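Local coordinates for transcriptional regulator, MarR family (Listeria monocytogenes str. 4b, PDB 2QWW), which probably binds DNA through a winged helix-turn-helix domain and regulates transcription as a MarR-family repressor, at residues A[29-39]-A[110-120]; A[50-61]-A[96-104]. All coordinates share one frame; numbering follows the deposited sequence.

Interaction 1 (A[29-39]-A[110-120])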
loop_
_atom_site.group_PDB
_atom_site.type_symbol
_atom_site.label_atom_id
_atom_site.label_comp_id
_atom_site.label_asym_id
_atom_site.label_seq_id
_atom_site.Cartn_x
_atom_site.Cartn_y
_atom_site.Cartn_z
ATOM N N TYR A 29 -11.744 2.105 -1.584
ATOM C CA TYR A 29 -12.674 0.987 -1.762
ATOM C C TYR A 29 -12.310 -0.190 -0.877
ATOM O O TYR A 29 -13.179 -0.986 -0.535
ATOM C CB TYR A 29 -12.732 0.496 -3.215
ATOM C CG TYR A 29 -13.482 1.409 -4.143
ATOM C CD1 TYR A 29 -14.862 1.546 -4.032
ATOM C CD2 TYR A 29 -12.827 2.127 -5.138
ATOM C CE1 TYR A 29 -15.563 2.380 -4.863
ATOM C CE2 TYR A 29 -13.532 2.970 -5.987
ATOM C CZ TYR A 29 -14.901 3.083 -5.846
ATOM O OH TYR A 29 -15.636 3.912 -6.665
ATOM N N ALA A 30 -11.017 -0.340 -0.594
ATOM C CA ALA A 30 -10.514 -1.371 0.320
ATOM C C ALA A 30 -11.023 -1.069 1.739
ATOM O O ALA A 30 -11.370 -1.978 2.476
ATOM C CB ALA A 30 -8.982 -1.409 0.287
ATOM N N ASP A 31 -11.081 0.214 2.102
ATOM C CA ASP A 31 -11.634 0.653 3.390
ATOM C C ASP A 31 -13.124 0.382 3.486
ATOM O O ASP A 31 -13.597 -0.019 4.541
ATOM C CB ASP A 31 -11.445 2.155 3.620
ATOM C CG ASP A 31 -9.998 2.556 3.782
ATOM O OD1 ASP A 31 -9.144 1.685 4.043
ATOM O OD2 ASP A 31 -9.722 3.768 3.651
ATOM N N GLN A 32 -13.871 0.654 2.414
ATOM C CA GLN A 32 -15.303 0.359 2.399
ATOM C C GLN A 32 -15.532 -1.122 2.561
ATOM O O GLN A 32 -16.485 -1.538 3.191
ATOM C CB GLN A 32 -15.965 0.683 1.064
ATOM C CG GLN A 32 -16.073 2.109 0.653
ATOM C CD GLN A 32 -16.968 2.253 -0.580
ATOM O OE1 GLN A 32 -18.092 1.732 -0.616
ATOM N NE2 GLN A 32 -16.483 2.978 -1.584
ATOM N N ASN A 33 -14.701 -1.912 1.901
ATOM C CA ASN A 33 -14.848 -3.345 1.943
ATOM C C ASN A 33 -14.554 -3.855 3.350
ATOM O O ASN A 33 -15.294 -4.648 3.884
ATOM C CB ASN A 33 -13.899 -3.979 0.933
ATOM C CG ASN A 33 -14.185 -5.433 0.698
ATOM O OD1 ASN A 33 -15.331 -5.860 0.723
ATOM N ND2 ASN A 33 -13.152 -6.200 0.436
ATOM N N ALA A 34 -13.468 -3.378 3.948
ATOM C CA ALA A 34 -13.107 -3.784 5.308
ATOM C C ALA A 34 -14.276 -3.502 6.264
ATOM O O ALA A 34 -14.685 -4.386 7.000
ATOM C CB ALA A 34 -11.822 -3.083 5.763
ATOM N N ALA A 35 -14.834 -2.295 6.192
ATOM C CA ALA A 35 -15.981 -1.897 6.991
ATOM C C ALA A 35 -17.152 -2.855 6.844
ATOM O O ALA A 35 -17.807 -3.164 7.825
ATOM C CB ALA A 35 -16.408 -0.488 6.623
ATOM N N SER A 36 -17.387 -3.343 5.623
ATOM C CA SER A 36 -18.461 -4.303 5.327
ATOM C C SER A 36 -18.177 -5.699 5.859
ATOM O O SER A 36 -19.105 -6.529 5.989
ATOM C CB SER A 36 -18.673 -4.406 3.808
ATOM O OG SER A 36 -17.584 -5.066 3.175
ATOM N N LEU A 37 -16.901 -5.987 6.119
ATOM C CA LEU A 37 -16.503 -7.278 6.682
ATOM C C LEU A 37 -16.386 -7.221 8.206
ATOM O O LEU A 37 -16.116 -8.236 8.848
ATOM C CB LEU A 37 -15.180 -7.733 6.069
ATOM C CG LEU A 37 -15.220 -7.918 4.542
ATOM C CD1 LEU A 37 -13.842 -8.160 3.998
ATOM C CD2 LEU A 37 -16.140 -9.035 4.162
ATOM N N GLY A 38 -16.587 -6.029 8.767
ATOM C CA GLY A 38 -16.525 -5.790 10.211
ATOM C C GLY A 38 -15.120 -5.611 10.776
ATOM O O GLY A 38 -14.960 -5.523 11.978
ATOM N N LEU A 39 -14.111 -5.523 9.905
ATOM C CA LEU A 39 -12.723 -5.496 10.332
ATOM C C LEU A 39 -11.983 -4.281 9.870
ATOM O O LEU A 39 -12.376 -3.639 8.912
ATOM C CB LEU A 39 -12.022 -6.710 9.760
ATOM C CG LEU A 39 -12.621 -8.080 10.096
ATOM C CD1 LEU A 39 -11.959 -9.150 9.280
ATOM C CD2 LEU A 39 -12.480 -8.372 11.558
ATOM N N LEU A 110 -13.850 -14.597 5.118
ATOM C CA LEU A 110 -13.631 -13.141 5.101
ATOM C C LEU A 110 -12.331 -12.745 4.417
ATOM O O LEU A 110 -12.254 -11.663 3.817
ATOM C CB LEU A 110 -13.646 -12.549 6.516
ATOM C CG LEU A 110 -14.897 -12.807 7.353
ATOM C CD1 LEU A 110 -14.718 -12.235 8.742
ATOM C CD2 LEU A 110 -16.117 -12.223 6.683
ATOM N N SER A 111 -11.291 -13.572 4.555
ATOM C CA SER A 111 -10.039 -13.322 3.843
ATOM C C SER A 111 -10.376 -13.247 2.349
ATOM O O SER A 111 -10.057 -12.272 1.679
ATOM C CB SER A 111 -9.037 -14.448 4.079
ATOM O OG SER A 111 -7.794 -14.125 3.481
ATOM N N LYS A 112 -11.090 -14.257 1.869
ATOM C CA LYS A 112 -11.533 -14.334 0.476
ATOM C C LYS A 112 -12.342 -13.101 0.027
ATOM O O LYS A 112 -12.113 -12.551 -1.056
ATOM C CB LYS A 112 -12.338 -15.622 0.255
ATOM C CG LYS A 112 -11.474 -16.889 0.296
ATOM C CD LYS A 112 -12.298 -18.142 0.461
ATOM C CE LYS A 112 -11.410 -19.378 0.534
ATOM N NZ LYS A 112 -12.208 -20.614 0.816
ATOM N N ARG A 113 -13.270 -12.656 0.866
ATOM C CA ARG A 113 -14.059 -11.471 0.546
ATOM C C ARG A 113 -13.197 -10.202 0.583
ATOM O O ARG A 113 -13.520 -9.199 -0.070
ATOM C CB ARG A 113 -15.269 -11.364 1.478
ATOM C CG ARG A 113 -16.298 -12.486 1.284
ATOM C CD ARG A 113 -17.464 -12.350 2.253
ATOM N NE ARG A 113 -18.055 -11.020 2.141
ATOM C CZ ARG A 113 -18.924 -10.484 2.998
ATOM N NH1 ARG A 113 -19.336 -11.150 4.073
ATOM N NH2 ARG A 113 -19.374 -9.249 2.776
ATOM N N SER A 114 -12.095 -10.237 1.328
ATOM C CA SER A 114 -11.178 -9.094 1.379
ATOM C C SER A 114 -10.337 -8.975 0.102
ATOM O O SER A 114 -10.019 -7.867 -0.345
ATOM C CB SER A 114 -10.233 -9.216 2.573
ATOM O OG SER A 114 -9.414 -8.062 2.670
ATOM N N THR A 115 -9.964 -10.111 -0.481
ATOM C CA THR A 115 -9.135 -10.114 -1.701
ATOM C C THR A 115 -9.979 -9.833 -2.945
ATOM O O THR A 115 -9.524 -9.124 -3.842
ATOM C CB THR A 115 -8.378 -11.440 -1.847
ATOM O OG1 THR A 115 -9.312 -12.534 -1.868
ATOM C CG2 THR A 115 -7.432 -11.617 -0.677
ATOM N N ALA A 116 -11.190 -10.396 -2.985
ATOM C CA ALA A 116 -12.160 -10.151 -4.046
ATOM C C ALA A 116 -13.057 -8.977 -3.622
ATOM O O ALA A 116 -14.229 -9.151 -3.360
ATOM C CB ALA A 116 -12.994 -11.401 -4.283
ATOM N N ASN A 117 -12.502 -7.768 -3.578
ATOM C CA ASN A 117 -13.242 -6.590 -3.113
ATOM C C ASN A 117 -14.455 -6.214 -3.971
ATOM O O ASN A 117 -14.309 -5.571 -5.005
ATOM C CB ASN A 117 -12.273 -5.415 -2.989
ATOM C CG ASN A 117 -12.937 -4.166 -2.468
ATOM O OD1 ASN A 117 -14.156 -4.091 -2.366
ATOM N ND2 ASN A 117 -12.134 -3.166 -2.143
ATOM N N ALA A 118 -15.650 -6.595 -3.514
ATOM C CA ALA A 118 -16.896 -6.349 -4.264
ATOM C C ALA A 118 -17.175 -4.894 -4.593
ATOM O O ALA A 118 -17.821 -4.612 -5.599
ATOM C CB ALA A 118 -18.087 -6.956 -3.544
ATOM N N PHE A 119 -16.690 -3.975 -3.764
ATOM C CA PHE A 119 -16.843 -2.547 -4.027
ATOM C C PHE A 119 -15.894 -2.036 -5.130
ATOM O O PHE A 119 -16.186 -1.024 -5.793
ATOM C CB PHE A 119 -16.607 -1.730 -2.748
ATOM C CG PHE A 119 -17.589 -2.024 -1.652
ATOM C CD1 PHE A 119 -18.753 -1.288 -1.534
ATOM C CD2 PHE A 119 -17.356 -3.047 -0.747
ATOM C CE1 PHE A 119 -19.666 -1.562 -0.520
ATOM C CE2 PHE A 119 -18.266 -3.330 0.261
ATOM C CZ PHE A 119 -19.416 -2.589 0.375
HETATM N N MSE A 120 -14.749 -2.700 -5.290
HETATM C CA MSE A 120 -13.771 -2.336 -6.318
HETATM C C MSE A 120 -14.272 -2.862 -7.645
HETATM O O MSE A 120 -14.137 -2.210 -8.673
HETATM C CB MSE A 120 -12.408 -2.974 -6.012
HETATM C CG MSE A 120 -11.294 -2.563 -6.942
HETATM SE SE MSE A 120 -10.937 -0.701 -6.722
HETATM C CE MSE A 120 -10.256 -0.247 -8.305
HETATM O O HOH W 1 -15.857 -7.941 -0.782
#
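Asn33 and Asn117 lie flat on each other and run in opposite directions, their amide planes only 10° apart. Asn117 OD1 sits 3.3 Å from Asn33 CB. Each amide spends its NH2 on a backbone carbonyl across the contact. Asn33 ND2 donates to Arg113 O at 3.1 Å, almost straight and in its own amide plane. Asn117 ND2 donates to Tyr29 O at 2.9 Å from above the carbonyl plane; Asn33 N reaches that oxygen from the opposite face. Asn117 has CG anti to its backbone N (chi1 -178°), which also lets OD1 turn back to cap Phe119 N. It is thus the N-cap of helix 118-128 while gripping helix 8-37. A water lies within bonding distance of Asn33 OD1 and Arg113 O and accepts from Ala118 N.

Phe119 fits as a knob among Tyr29, Gln32, Asn33 and Ser36. Gln32 CB makes a CH-pi contact over its face, 4.3 Å from the ring centroid, and Ser36 OG comes to its edge. The selenium of Met120, a selenomethionine, lies obliquely by the Tyr29 ring, 3.8 Å from CD2.

At the other end Leu37 CD2 covers one face of the Arg113 guanidinium, 3.3 Å from CZ. The bend of Arg113 at chi3 (54°) turns that group over the methyl. Leu110 CD1 meets Leu39 CD1 just past the Schellman motif at Gly38.

The segments of helices 8-37 and 105-115 run nearly antiparallel. Helix 41-52 packs on Ala34 and Leu39, Leu84 touches Leu39 and Leu110, and Met120 packs on Leu16 of the second subunit.

Interaction 2 (A[50-61]-A[96-104])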
loop_
_atom_site.group_PDB
_atom_site.type_symbol
_atom_site.label_atom_id
_atom_site.label_comp_id
_atom_site.label_asym_id
_atom_site.label_seq_id
_atom_site.Cartn_x
_atom_site.Cartn_y
_atom_site.Cartn_z
ATOM N N ILE A 50 -1.994 -14.826 7.806
ATOM C CA ILE A 50 -2.257 -16.134 8.425
ATOM C C ILE A 50 -2.818 -17.134 7.408
ATOM O O ILE A 50 -2.611 -18.355 7.523
ATOM C CB ILE A 50 -3.191 -15.999 9.667
ATOM C CG1 ILE A 50 -2.536 -15.146 10.749
ATOM C CG2 ILE A 50 -3.500 -17.344 10.270
ATOM C CD1 ILE A 50 -3.451 -14.825 11.934
ATOM N N TYR A 51 -3.541 -16.629 6.421
ATOM C CA TYR A 51 -4.122 -17.479 5.397
ATOM C C TYR A 51 -3.034 -18.113 4.529
ATOM O O TYR A 51 -3.108 -19.292 4.206
ATOM C CB TYR A 51 -5.071 -16.667 4.510
ATOM C CG TYR A 51 -5.838 -17.490 3.493
ATOM C CD1 TYR A 51 -6.619 -18.575 3.887
ATOM C CD2 TYR A 51 -5.818 -17.158 2.144
ATOM C CE1 TYR A 51 -7.335 -19.321 2.964
ATOM C CE2 TYR A 51 -6.528 -17.896 1.212
ATOM C CZ TYR A 51 -7.291 -18.979 1.631
ATOM O OH TYR A 51 -8.006 -19.709 0.709
ATOM N N SER A 52 -2.026 -17.329 4.168
ATOM C CA SER A 52 -0.957 -17.825 3.306
ATOM C C SER A 52 0.110 -18.623 4.054
ATOM O O SER A 52 0.886 -19.358 3.438
ATOM C CB SER A 52 -0.289 -16.664 2.578
ATOM O OG SER A 52 0.387 -15.802 3.481
ATOM N N THR A 53 0.153 -18.472 5.373
ATOM C CA THR A 53 1.152 -19.133 6.175
ATOM C C THR A 53 0.525 -19.706 7.437
ATOM O O THR A 53 0.725 -19.179 8.531
ATOM C CB THR A 53 2.263 -18.153 6.520
ATOM O OG1 THR A 53 2.623 -17.439 5.332
ATOM C CG2 THR A 53 3.499 -18.890 7.081
ATOM N N PRO A 54 -0.267 -20.776 7.280
ATOM C CA PRO A 54 -0.848 -21.415 8.433
ATOM C C PRO A 54 0.228 -22.006 9.316
ATOM O O PRO A 54 1.156 -22.640 8.828
ATOM C CB PRO A 54 -1.726 -22.518 7.839
ATOM C CG PRO A 54 -1.261 -22.713 6.487
ATOM C CD PRO A 54 -0.692 -21.416 6.024
ATOM N N GLY A 55 0.081 -21.805 10.615
ATOM C CA GLY A 55 1.061 -22.227 11.572
ATOM C C GLY A 55 2.104 -21.154 11.798
ATOM O O GLY A 55 3.084 -21.414 12.470
ATOM N N ILE A 56 1.916 -19.960 11.236
ATOM C CA ILE A 56 2.854 -18.858 11.467
ATOM C C ILE A 56 2.858 -18.513 12.955
ATOM O O ILE A 56 1.854 -18.719 13.635
ATOM C CB ILE A 56 2.523 -17.597 10.617
ATOM C CG1 ILE A 56 3.646 -16.561 10.723
ATOM C CG2 ILE A 56 1.172 -16.970 11.008
ATOM C CD1 ILE A 56 3.456 -15.364 9.857
ATOM N N SER A 57 3.989 -18.014 13.458
ATOM C CA SER A 57 4.100 -17.646 14.860
ATOM C C SER A 57 3.738 -16.183 15.053
ATOM O O SER A 57 3.937 -15.355 14.155
ATOM C CB SER A 57 5.510 -17.890 15.380
ATOM O OG SER A 57 6.425 -16.925 14.876
ATOM N N VAL A 58 3.241 -15.860 16.237
ATOM C CA VAL A 58 2.896 -14.478 16.553
ATOM C C VAL A 58 4.158 -13.620 16.430
ATOM O O VAL A 58 4.089 -12.511 15.933
ATOM C CB VAL A 58 2.220 -14.342 17.947
ATOM C CG1 VAL A 58 2.001 -12.890 18.306
ATOM C CG2 VAL A 58 0.881 -15.066 17.978
ATOM N N ALA A 59 5.305 -14.155 16.856
ATOM C CA ALA A 59 6.600 -13.477 16.739
ATOM C C ALA A 59 6.905 -13.069 15.309
ATOM O O ALA A 59 7.373 -11.964 15.067
ATOM C CB ALA A 59 7.712 -14.380 17.236
ATOM N N ASP A 60 6.648 -13.966 14.363
ATOM C CA ASP A 60 6.907 -13.697 12.945
ATOM C C ASP A 60 5.788 -12.921 12.281
ATOM O O ASP A 60 6.006 -12.227 11.286
ATOM C CB ASP A 60 7.143 -15.003 12.202
ATOM C CG ASP A 60 8.398 -15.708 12.677
ATOM O OD1 ASP A 60 9.386 -15.004 12.950
ATOM O OD2 ASP A 60 8.400 -16.947 12.781
ATOM N N LEU A 61 4.591 -13.028 12.840
ATOM C CA LEU A 61 3.431 -12.319 12.323
ATOM C C LEU A 61 3.652 -10.818 12.505
ATOM O O LEU A 61 3.474 -10.043 11.567
ATOM C CB LEU A 61 2.169 -12.834 13.024
ATOM C CG LEU A 61 0.795 -12.284 12.631
ATOM C CD1 LEU A 61 0.566 -12.310 11.133
ATOM C CD2 LEU A 61 -0.263 -13.092 13.349
ATOM N N SER A 96 1.382 -14.699 23.788
ATOM C CA SER A 96 2.719 -15.233 23.519
ATOM C C SER A 96 3.241 -14.994 22.109
ATOM O O SER A 96 2.497 -15.098 21.136
ATOM C CB SER A 96 2.731 -16.745 23.756
ATOM O OG SER A 96 3.946 -17.309 23.290
HETATM N N MSE A 97 4.534 -14.701 22.014
HETATM C CA MSE A 97 5.198 -14.541 20.724
HETATM C C MSE A 97 5.429 -15.910 20.069
HETATM O O MSE A 97 5.557 -15.999 18.847
HETATM C CB MSE A 97 6.541 -13.803 20.877
HETATM C CG MSE A 97 6.474 -12.301 21.193
HETATM SE SE MSE A 97 5.411 -11.201 19.919
HETATM C CE MSE A 97 3.627 -11.352 20.808
ATOM N N ASP A 98 5.480 -16.963 20.887
ATOM C CA ASP A 98 5.689 -18.345 20.415
ATOM C C ASP A 98 4.391 -19.030 19.981
ATOM O O ASP A 98 4.407 -20.171 19.522
ATOM C CB ASP A 98 6.364 -19.189 21.508
ATOM C CG ASP A 98 7.756 -18.685 21.867
ATOM N N LEU A 99 3.270 -18.342 20.146
ATOM C CA LEU A 99 1.968 -18.862 19.756
ATOM C C LEU A 99 1.869 -18.994 18.228
ATOM O O LEU A 99 2.294 -18.099 17.500
ATOM C CB LEU A 99 0.898 -17.907 20.280
ATOM C CG LEU A 99 -0.568 -18.211 19.996
ATOM C CD1 LEU A 99 -0.989 -19.508 20.668
ATOM C CD2 LEU A 99 -1.404 -17.046 20.481
ATOM N N THR A 100 1.337 -20.119 17.748
ATOM C CA THR A 100 1.168 -20.355 16.313
ATOM C C THR A 100 -0.313 -20.406 15.964
ATOM O O THR A 100 -1.117 -20.928 16.728
ATOM C CB THR A 100 1.843 -21.643 15.864
ATOM O OG1 THR A 100 1.333 -22.736 16.638
ATOM C CG2 THR A 100 3.331 -21.551 16.055
ATOM N N LEU A 101 -0.648 -19.942 14.766
ATOM C CA LEU A 101 -2.035 -19.749 14.377
ATOM C C LEU A 101 -2.417 -20.223 12.988
ATOM O O LEU A 101 -1.602 -20.172 12.066
ATOM C CB LEU A 101 -2.294 -18.227 14.369
ATOM C CG LEU A 101 -1.920 -17.398 15.605
ATOM C CD1 LEU A 101 -1.971 -15.926 15.297
ATOM C CD2 LEU A 101 -2.827 -17.735 16.780
ATOM N N LYS A 102 -3.679 -20.637 12.842
ATOM C CA LYS A 102 -4.275 -20.885 11.524
ATOM C C LYS A 102 -5.652 -20.218 11.536
ATOM O O LYS A 102 -6.203 -19.960 12.603
ATOM C CB LYS A 102 -4.378 -22.374 11.170
ATOM C CG LYS A 102 -5.446 -23.184 11.866
ATOM C CD LYS A 102 -5.434 -24.600 11.316
ATOM C CE LYS A 102 -6.443 -25.531 11.988
ATOM N NZ LYS A 102 -7.836 -25.407 11.458
ATOM N N LEU A 103 -6.194 -19.923 10.361
ATOM C CA LEU A 103 -7.528 -19.333 10.263
ATOM C C LEU A 103 -8.603 -20.372 10.398
ATOM O O LEU A 103 -8.457 -21.478 9.904
ATOM C CB LEU A 103 -7.768 -18.703 8.903
ATOM C CG LEU A 103 -6.910 -17.524 8.489
ATOM C CD1 LEU A 103 -7.467 -16.995 7.201
ATOM C CD2 LEU A 103 -6.918 -16.438 9.555
ATOM N N SER A 104 -9.712 -19.982 11.015
ATOM C CA SER A 104 -10.872 -20.851 11.116
ATOM C C SER A 104 -11.497 -20.743 9.736
ATOM O O SER A 104 -10.985 -20.005 8.874
ATOM C CB SER A 104 -11.845 -20.327 12.161
ATOM O OG SER A 104 -12.272 -19.029 11.774
HETATM O O HOH W 2 -4.382 -20.445 8.106
#
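Val58 and Ala59 meet the loop 96-99 through both backbone and side chains. Val58 N donates to Leu99 O at 2.7 Å, nearly head-on to the carbonyl. Ala59 N donates to Met97 O at 2.7 Å, in the carbonyl plane and on a lone pair. The two methyls of Val58 divide the work. CG1, anti to the backbone N (chi1 174°), presses on the terminal CE of selenomethionine Met97 at a tight 3.4 Å. CG2 rests on Leu99 CB and also reaches Leu101. Met97 bends at chi2 and chi3, and its side chain crosses Val58 at about a right angle.

Further along, the segments pair as a short, weakly bonded antiparallel ladder. Gly55 N donates to Leu101 O at 2.8 Å, and Leu101 N to Ile56 O at 3.0 Å. Ser57 and Thr100 form a non-hydrogen-bonded pair. Leu101 CD1 touches both Ile50 CD1 and Leu61 CD2, which lie to the same side of it, each at 3.8 Å. Leu103 splits its methyls over the end of helix 41-52: CD2 touches Ile50 CG2 at 3.6 Å, and CD1 touches Tyr51 CB. A water joins Ile50 O to Leu103 N.

The second shell sets these groups. A type II turn from Thr53 to Ile56 brings the chain to the strand, with Gly55 at positive phi. Ser57 OG caps Asp60 N at the start of helix 58-65. Ser96 OG accepts from Asp98 N in an ST turn. Strand 85-87 flanks the other side of strand 100-103, completing the small sheet of a winged helix-turn-helix.

The chemistry is backbone bonding beside leucine, isoleucine and valine packing. It implies a wing strand held in two ways: four main-chain bonds join the segments, while these side chains pack it against helices 41-52 and 58-65.

Interaction 2 is nested within the chain loop that interaction 1 closes. Their centres are about 22 Å apart. Interaction 1 lies about 9 Å from the centre of the chain, and interaction 2 about 17 Å. Interaction 1 joins helices, and Met120 at one end of it packs on the second subunit. Interaction 2 belongs to the winged part that probably binds DNA. Two continuous connections join them: helix 8-37 leads into helix 41-52, and strand 100-103 leads into helix 105-115. They also touch directly, where Lys112 CE packs 3.4 Å from Tyr51 OH. These shared helices and that one side-chain contact are the structural connection between the two.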